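3-deoxy-D-manno-octulosonate 8-phosphate phosphatase KdsC (PDB 4NAV) probably hydrolyses 3-deoxy-D-manno-octulosonate 8-phosphate to KDO and inorganic phosphate, a magnesium-dependent step in lipopolysaccharide biosynthesis. Local coordinates at residues Lys57-His61 with Ile176-Phe180. Residue numbers count along the deposited sequence, not the author numbering.
Sequences KQLEH and IIARF
Two helical turns meet side chain to side chain: K57-H61, the last turn of helix 50-61, and I176-F180, on the C-terminal helix 173-180. The axes of these short segments come no nearer than 12.9 Å, with 105° between their N-to-C directions, so long side chains must span the gap; the nearest CA atoms, those of Q58 and I176, are 8.0 Å apart. The backbone is helical through K57-H61 and I176-R179; H61 N bonds to K57 O (2.7 Å) and F180 N to I176 O (3.3 Å). Q58 and H61, three residues apart, share one helix face, as do I176, R179 and F180.

Q58 enters with chi1 m, chi2 near -92° and chi3 near 100°. The two ends of its flat amide meet different neighbours: NE2 is 3.0 Å from CG2 of branched I176 (m, t), very tight for a nitrogen beside a methyl, while OE1 sits 3.7 Å from CE2 of F180 (m, chi2 -76°), at the ring edge, where aromatic hydrogens are slightly positive. L120 of a second subunit packs on all three, so this half adjoins the subunit interface of the HAD-type phosphatase.

At the exposed edge, H61 (t, chi2 -93°) and R179 (t, t, off-rotamer chi3 19°) both point CA-to-CB toward the other segment; such polar side chains can cross the gap in solvent. As modelled, R179 NH2 overlies one H61 ring face, but H61 CE1 to R179 CZ, 2.9 Å, is a model error, so no stacking or cation-pi interaction can be inferred. Q58 OE1 is weakly hydrogen-bonded to Q54 NE2 in its own helix; with no hydrogen bond between segments, van der Waals packing defines the Q58-I176-F180 half.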
# COMPACT_ATOMS: atom_id res chain seq x y z
N LYS A 57 -3.66 -6.15 -22.43
CA LYS A 57 -4.06 -5.63 -23.71
C LYS A 57 -3.09 -6.09 -24.82
O LYS A 57 -3.51 -6.43 -25.92
CB LYS A 57 -4.09 -4.11 -23.67
CG LYS A 57 -5.35 -3.55 -23.05
CD LYS A 57 -5.28 -2.04 -22.97
CE LYS A 57 -6.56 -1.48 -22.38
NZ LYS A 57 -6.53 -0.02 -22.07
N GLN A 58 -1.81 -6.14 -24.49
CA GLN A 58 -0.81 -6.44 -25.48
C GLN A 58 -0.87 -7.88 -25.89
O GLN A 58 -0.68 -8.20 -27.08
CB GLN A 58 0.53 -6.12 -24.94
CG GLN A 58 0.59 -4.70 -24.49
CD GLN A 58 1.07 -3.80 -25.54
OE1 GLN A 58 0.29 -3.12 -26.21
NE2 GLN A 58 2.39 -3.80 -25.74
N LEU A 59 -1.14 -8.75 -24.92
CA LEU A 59 -1.47 -10.13 -25.22
C LEU A 59 -2.68 -10.21 -26.14
O LEU A 59 -2.64 -10.88 -27.17
CB LEU A 59 -1.76 -10.92 -23.96
CG LEU A 59 -0.59 -11.30 -23.07
CD1 LEU A 59 -1.08 -12.19 -21.96
CD2 LEU A 59 0.53 -12.01 -23.83
N GLU A 60 -3.74 -9.48 -25.81
CA GLU A 60 -4.90 -9.53 -26.66
C GLU A 60 -4.50 -9.01 -28.07
O GLU A 60 -4.78 -9.65 -29.08
CB GLU A 60 -6.10 -8.79 -26.06
CG GLU A 60 -7.47 -9.28 -26.56
CD GLU A 60 -7.92 -10.64 -25.99
OE1 GLU A 60 -7.64 -10.94 -24.81
OE2 GLU A 60 -8.57 -11.41 -26.75
N HIS A 61 -3.81 -7.88 -28.12
CA HIS A 61 -3.37 -7.26 -29.36
C HIS A 61 -2.47 -8.17 -30.19
O HIS A 61 -2.44 -8.07 -31.43
CB HIS A 61 -2.63 -5.97 -29.01
CG HIS A 61 -2.51 -5.01 -30.14
ND1 HIS A 61 -1.41 -4.97 -30.97
CD2 HIS A 61 -3.34 -4.03 -30.56
CE1 HIS A 61 -1.58 -4.02 -31.86
NE2 HIS A 61 -2.74 -3.43 -31.63
N ILE A 176 5.67 -4.00 -31.06
CA ILE A 176 4.98 -3.28 -30.01
C ILE A 176 5.60 -1.91 -29.82
O ILE A 176 4.92 -0.89 -29.88
CB ILE A 176 4.96 -4.07 -28.70
CG1 ILE A 176 3.87 -5.13 -28.77
CG2 ILE A 176 4.68 -3.15 -27.53
CD1 ILE A 176 4.00 -6.20 -27.72
N ILE A 177 6.90 -1.89 -29.63
CA ILE A 177 7.64 -0.64 -29.54
C ILE A 177 7.46 0.29 -30.73
O ILE A 177 7.33 1.49 -30.57
CB ILE A 177 9.14 -0.92 -29.26
CG1 ILE A 177 9.33 -1.10 -27.73
CG2 ILE A 177 10.05 0.20 -29.76
CD1 ILE A 177 10.46 -2.03 -27.39
N ALA A 178 7.50 -0.26 -31.92
CA ALA A 178 7.37 0.55 -33.14
C ALA A 178 6.00 1.21 -33.19
O ALA A 178 5.87 2.36 -33.57
CB ALA A 178 7.63 -0.29 -34.38
N ARG A 179 4.96 0.48 -32.78
CA ARG A 179 3.63 1.10 -32.78
C ARG A 179 3.54 2.30 -31.82
O ARG A 179 2.90 3.29 -32.12
CB ARG A 179 2.56 0.06 -32.49
CG ARG A 179 1.15 0.63 -32.46
CD ARG A 179 0.11 -0.46 -32.60
NE ARG A 179 0.70 -1.75 -32.26
CZ ARG A 179 0.65 -2.36 -31.08
NH1 ARG A 179 1.27 -3.55 -30.94
NH2 ARG A 179 -0.02 -1.83 -30.05
N PHE A 180 4.22 2.22 -30.68
CA PHE A 180 4.16 3.29 -29.70
C PHE A 180 5.22 4.40 -29.86
O PHE A 180 5.27 5.31 -29.05
CB PHE A 180 4.24 2.71 -28.28
CG PHE A 180 2.95 2.12 -27.80
CD1 PHE A 180 1.92 2.94 -27.40
CD2 PHE A 180 2.77 0.75 -27.76
CE1 PHE A 180 0.73 2.41 -26.95
CE2 PHE A 180 1.58 0.21 -27.32
CZ PHE A 180 0.55 1.05 -26.90